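Local coordinates for protein N-acetylgalactosaminyltransferase 7 (Homo sapiens, PDB 6IWR) that is a human glycosyltransferase that joins a GT-A domain to a ricin-type beta-trefoil lectin domain, at residues Cys565-Glu570 / Ser582-Gln587; Ser533-Thr538 / Val575-Cys580. One frame throughout, in Å; residues are numbered along the deposited sequence.

Interaction 1 (Cys565-Glu570 / Ser582-Gln587); sequences CLDRSE and SSKTTQ
D567 and R568 at the end of strand 565-568 pack on T586 and Q587 of the loop after strand 575-578. The site belongs to the beta-trefoil lectin domain. C565-L566-D567 is its CLD motif, and Q587 opens the QxW motif that W589 closes.

The backbone contacts are few and soft. R568 N makes a weak, bent bond to T586 O (3.2 Å, 121° at the hydrogen). Beside it, D567 CA points its hydrogen at T586 O from 3.4 Å. Q587 CA does the same to L566 O at 3.4 Å, and that carbonyl also accepts from W589 NE1.

Packing fills the rest. D567 CG lies 3.4 Å from Q587 CG, where the two side chains cross obliquely. OD2 of D567 is hydrogen-bonded to S578 OG. On the R568 side, T586 CG2 sits 4.0 Å from R568 CG.

The polar end of R568 is held from several directions. NH1 donates to K588 O, and W589 makes a cation-pi contact. T586 CA lies 3.7 Å above the centre of one guanidinium face. In the plane of that group, R568 NE reaches E570 OE2 in a salt bridge (2.9 Å, 167°), meeting it from above the carboxylate plane.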
loop_
_atom_site.group_PDB
_atom_site.type_symbol
_atom_site.label_atom_id
_atom_site.label_comp_id
_atom_site.label_asym_id
_atom_site.label_seq_id
_atom_site.Cartn_x
_atom_site.Cartn_y
_atom_site.Cartn_z
ATOM N N CYS A 565 16.548 -20.532 18.982
ATOM C CA CYS A 565 16.936 -20.773 17.596
ATOM C C CYS A 565 15.835 -20.325 16.622
ATOM O O CYS A 565 14.640 -20.430 16.902
ATOM C CB CYS A 565 17.232 -22.264 17.390
ATOM S SG CYS A 565 18.862 -22.846 17.826
ATOM N N LEU A 566 16.241 -19.770 15.485
ATOM C CA LEU A 566 15.255 -19.533 14.442
ATOM C C LEU A 566 14.638 -20.877 14.048
ATOM O O LEU A 566 15.347 -21.872 13.888
ATOM C CB LEU A 566 15.907 -18.819 13.248
ATOM C CG LEU A 566 14.924 -18.099 12.305
ATOM C CD1 LEU A 566 13.979 -17.214 13.109
ATOM C CD2 LEU A 566 15.607 -17.279 11.234
ATOM N N ASP A 567 13.311 -20.936 13.949
ATOM C CA ASP A 567 12.617 -22.190 13.646
ATOM C C ASP A 567 11.540 -21.896 12.613
ATOM O O ASP A 567 11.183 -20.739 12.376
ATOM C CB ASP A 567 11.980 -22.837 14.907
ATOM C CG ASP A 567 11.819 -24.387 14.813
ATOM O OD1 ASP A 567 11.926 -24.999 13.712
ATOM O OD2 ASP A 567 11.585 -24.994 15.893
ATOM N N ARG A 568 11.020 -22.945 11.995
ATOM C CA ARG A 568 9.989 -22.831 10.973
ATOM C C ARG A 568 9.010 -23.995 11.024
ATOM O O ARG A 568 9.342 -25.038 11.542
ATOM C CB ARG A 568 10.627 -22.741 9.588
ATOM C CG ARG A 568 11.010 -24.075 8.993
ATOM C CD ARG A 568 11.973 -23.906 7.855
ATOM N NE ARG A 568 12.590 -25.167 7.520
ATOM C CZ ARG A 568 13.861 -25.445 7.728
ATOM N NH1 ARG A 568 14.651 -24.549 8.268
ATOM N NH2 ARG A 568 14.340 -26.621 7.395
ATOM N N SER A 569 7.806 -23.817 10.492
ATOM C CA SER A 569 6.882 -24.934 10.345
ATOM C C SER A 569 6.817 -25.607 8.980
ATOM O O SER A 569 6.688 -26.810 8.900
ATOM C CB SER A 569 5.480 -24.557 10.770
ATOM O OG SER A 569 4.626 -25.662 10.606
ATOM N N GLU A 570 6.925 -24.847 7.911
ATOM C CA GLU A 570 6.791 -25.387 6.555
ATOM C C GLU A 570 5.371 -25.693 6.133
ATOM O O GLU A 570 4.886 -25.154 5.158
ATOM C CB GLU A 570 7.614 -26.661 6.365
ATOM C CG GLU A 570 8.998 -26.646 6.982
ATOM C CD GLU A 570 10.035 -27.312 6.104
ATOM O OE1 GLU A 570 9.696 -27.665 4.965
ATOM O OE2 GLU A 570 11.184 -27.476 6.542
ATOM N N SER A 582 18.862 -29.734 18.559
ATOM C CA SER A 582 19.723 -30.147 17.455
ATOM C C SER A 582 19.099 -31.198 16.563
ATOM O O SER A 582 19.598 -31.426 15.452
ATOM C CB SER A 582 21.043 -30.702 17.973
ATOM O OG SER A 582 21.375 -30.058 19.186
ATOM N N SER A 583 18.061 -31.873 17.034
ATOM C CA SER A 583 17.421 -32.884 16.206
ATOM C C SER A 583 16.547 -32.237 15.140
ATOM O O SER A 583 16.360 -32.795 14.054
ATOM C CB SER A 583 16.600 -33.810 17.088
ATOM O OG SER A 583 15.934 -33.035 18.074
ATOM N N LYS A 584 16.009 -31.055 15.436
ATOM C CA LYS A 584 15.025 -30.419 14.574
ATOM C C LYS A 584 15.673 -29.834 13.327
ATOM O O LYS A 584 16.485 -28.909 13.435
ATOM C CB LYS A 584 14.299 -29.314 15.335
ATOM C CG LYS A 584 13.593 -29.742 16.575
ATOM C CD LYS A 584 12.530 -28.721 16.892
ATOM C CE LYS A 584 11.472 -29.305 17.793
ATOM N NZ LYS A 584 11.440 -30.796 17.620
ATOM N N THR A 585 15.354 -30.358 12.140
ATOM C CA THR A 585 15.894 -29.702 10.958
ATOM C C THR A 585 15.189 -28.401 10.669
ATOM O O THR A 585 15.713 -27.575 9.915
ATOM C CB THR A 585 15.777 -30.556 9.706
ATOM O OG1 THR A 585 14.447 -31.075 9.620
ATOM C CG2 THR A 585 16.798 -31.671 9.726
ATOM N N THR A 586 13.992 -28.230 11.208
ATOM C CA THR A 586 13.305 -26.960 11.108
ATOM C C THR A 586 14.101 -25.813 11.702
ATOM O O THR A 586 13.702 -24.653 11.548
ATOM C CB THR A 586 11.963 -27.063 11.803
ATOM O OG1 THR A 586 12.091 -27.902 12.953
ATOM C CG2 THR A 586 10.962 -27.654 10.848
ATOM N N GLN A 587 15.185 -26.102 12.410
ATOM C CA GLN A 587 16.052 -25.067 12.940
ATOM C C GLN A 587 17.352 -24.964 12.169
ATOM O O GLN A 587 18.294 -24.361 12.669
ATOM C CB GLN A 587 16.326 -25.311 14.419
ATOM C CG GLN A 587 15.156 -24.993 15.299
ATOM C CD GLN A 587 15.389 -25.398 16.732
ATOM O OE1 GLN A 587 14.474 -25.362 17.556
ATOM N NE2 GLN A 587 16.616 -25.804 17.038
#

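Interaction 2 (Ser533-Thr538 / Val575-Cys580); sequences SKVMIT and VFISNC
S533 and I577 carry the one backbone hydrogen bond between 533-538 and 575-580. I577 N donates to S533 O at 2.9 Å. The donor lies in the plane of the carbonyl, with a C=O...N angle of 159°. The start of 533-538 (S533 to V535) meets V575 to I577. The strand axes approach to 5.1 Å, and their directions differ by 125°, so they splay apart instead of forming a regular antiparallel pair. Beyond V535 the first strand runs away from 575-580 and pairs with strand 524-529.

S533 also packs through its side chain and carbonyl. Its CB rests 3.3 Å from I577 O. F576 CB lies 3.1 Å from S533 O, while the F576 ring leads away from this segment. I577 CG1 sits between its own backbone N and carbonyl carbon (chi1 58°), which brings it within 3.6 Å of S533 O.

The apolar part centres on one branch of V535. V575 CG1, anti to its backbone N, is the branch that meets V535 CG2, at 4.1 Å, and the two side chains meet at a slant. The same V535 CG2 meets I577 CG2 at 4.2 Å, here with the side chains at about a right angle. V575 and I577 thus present a methyl each to a single valine methyl. L526 also packs on V535.

This joins strand 534-539 to the hairpin of 565-568 and 575-578. Buried aliphatic side chains brought together from strands far apart in the sequence are characteristic of the core of a beta-trefoil.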
loop_
_atom_site.group_PDB
_atom_site.type_symbol
_atom_site.label_atom_id
_atom_site.label_comp_id
_atom_site.label_asym_id
_atom_site.label_seq_id
_atom_site.Cartn_x
_atom_site.Cartn_y
_atom_site.Cartn_z
ATOM N N SER A 533 6.419 -15.659 19.884
ATOM C CA SER A 533 7.698 -16.158 19.412
ATOM C C SER A 533 7.878 -15.863 17.939
ATOM O O SER A 533 8.742 -16.467 17.289
ATOM C CB SER A 533 7.792 -17.663 19.659
ATOM O OG SER A 533 8.203 -17.931 20.993
ATOM N N LYS A 534 7.026 -14.996 17.391
ATOM C CA LYS A 534 7.102 -14.590 16.001
ATOM C C LYS A 534 8.250 -13.616 15.802
ATOM O O LYS A 534 8.671 -12.899 16.719
ATOM C CB LYS A 534 5.812 -13.929 15.541
ATOM C CG LYS A 534 4.612 -14.811 15.519
ATOM C CD LYS A 534 3.381 -13.983 15.868
ATOM C CE LYS A 534 2.295 -14.059 14.813
ATOM N NZ LYS A 534 0.973 -14.346 15.448
ATOM N N VAL A 535 8.751 -13.607 14.572
ATOM C CA VAL A 535 9.791 -12.697 14.134
ATOM C C VAL A 535 9.132 -11.570 13.370
ATOM O O VAL A 535 8.408 -11.797 12.393
ATOM C CB VAL A 535 10.821 -13.427 13.268
ATOM C CG1 VAL A 535 11.889 -12.470 12.789
ATOM C CG2 VAL A 535 11.396 -14.551 14.064
ATOM N N MET A 536 9.397 -10.359 13.809
ATOM C CA MET A 536 8.778 -9.155 13.309
ATOM C C MET A 536 9.820 -8.355 12.536
ATOM O O MET A 536 11.024 -8.539 12.721
ATOM C CB MET A 536 8.222 -8.380 14.504
ATOM C CG MET A 536 7.425 -7.122 14.233
ATOM S SD MET A 536 7.133 -6.312 15.822
ATOM C CE MET A 536 8.752 -6.507 16.567
ATOM N N ILE A 537 9.344 -7.484 11.647
ATOM C CA ILE A 537 10.168 -6.574 10.854
ATOM C C ILE A 537 9.823 -5.149 11.274
ATOM O O ILE A 537 8.645 -4.773 11.259
ATOM C CB ILE A 537 9.898 -6.753 9.352
ATOM C CG1 ILE A 537 10.934 -7.608 8.689
ATOM C CG2 ILE A 537 10.027 -5.437 8.629
ATOM C CD1 ILE A 537 11.238 -7.077 7.302
ATOM N N THR A 538 10.828 -4.346 11.639
ATOM C CA THR A 538 10.557 -2.954 11.999
ATOM C C THR A 538 11.676 -2.058 11.533
ATOM O O THR A 538 12.721 -2.519 11.072
ATOM C CB THR A 538 10.429 -2.700 13.505
ATOM O OG1 THR A 538 10.467 -3.934 14.228
ATOM C CG2 THR A 538 9.151 -1.949 13.802
ATOM N N VAL A 575 7.332 -18.711 10.581
ATOM C CA VAL A 575 8.690 -18.479 11.054
ATOM C C VAL A 575 8.615 -18.025 12.504
ATOM O O VAL A 575 7.958 -17.023 12.814
ATOM C CB VAL A 575 9.421 -17.432 10.200
ATOM C CG1 VAL A 575 10.715 -17.030 10.888
ATOM C CG2 VAL A 575 9.676 -17.960 8.801
ATOM N N PHE A 576 9.296 -18.734 13.390
ATOM C CA PHE A 576 9.282 -18.333 14.792
ATOM C C PHE A 576 10.629 -18.696 15.397
ATOM O O PHE A 576 11.500 -19.243 14.716
ATOM C CB PHE A 576 8.114 -18.993 15.532
ATOM C CG PHE A 576 8.058 -20.473 15.341
ATOM C CD1 PHE A 576 8.814 -21.314 16.156
ATOM C CD2 PHE A 576 7.282 -21.038 14.334
ATOM C CE1 PHE A 576 8.794 -22.694 15.990
ATOM C CE2 PHE A 576 7.260 -22.435 14.158
ATOM C CZ PHE A 576 8.019 -23.256 14.993
ATOM N N ILE A 577 10.807 -18.377 16.681
ATOM C CA ILE A 577 11.967 -18.825 17.452
ATOM C C ILE A 577 11.487 -19.739 18.574
ATOM O O ILE A 577 10.511 -19.432 19.264
ATOM C CB ILE A 577 12.795 -17.657 18.028
ATOM C CG1 ILE A 577 11.944 -16.770 18.930
ATOM C CG2 ILE A 577 13.422 -16.830 16.944
ATOM C CD1 ILE A 577 12.758 -15.733 19.664
ATOM N N SER A 578 12.169 -20.861 18.754
ATOM C CA SER A 578 11.842 -21.820 19.795
ATOM C C SER A 578 13.142 -22.295 20.436
ATOM O O SER A 578 14.229 -21.932 19.989
ATOM C CB SER A 578 11.041 -22.979 19.223
ATOM O OG SER A 578 11.677 -23.431 18.056
ATOM N N ASN A 579 13.037 -23.100 21.502
ATOM C CA ASN A 579 14.216 -23.537 22.256
ATOM C C ASN A 579 15.120 -24.402 21.391
ATOM O O ASN A 579 14.650 -25.336 20.740
ATOM C CB ASN A 579 13.785 -24.315 23.496
ATOM C CG ASN A 579 13.288 -23.417 24.585
ATOM O OD1 ASN A 579 14.054 -22.675 25.177
ATOM N ND2 ASN A 579 11.999 -23.466 24.855
ATOM N N CYS A 580 16.419 -24.115 21.385
ATOM C CA CYS A 580 17.294 -24.806 20.442
ATOM C C CYS A 580 17.227 -26.303 20.671
ATOM O O CYS A 580 17.341 -26.777 21.804
ATOM C CB CYS A 580 18.747 -24.325 20.542
ATOM S SG CYS A 580 19.094 -22.670 19.853
#

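Interactions 1 and 2 are neighbours, with centres about 11 Å apart, in the lectin domain. They share the hairpin of strands 565-568 and 575-578. One strand faces the 582-587 loop in interaction 1. The other meets 533-538 in interaction 2. D567 N lies 2.6 Å from F576 O, a probable hydrogen bond between the strands. A disulfide joins C565 SG to C580 SG at 2.0 Å and closes the hairpin covalently. L566, next to D567, packs on V535, V575 and I577, so the strand that carries interaction 1 also backs the apolar cluster of interaction 2. Their centres lie about 43 and 36 Å from the chain centre, and neither involves the manganese ion.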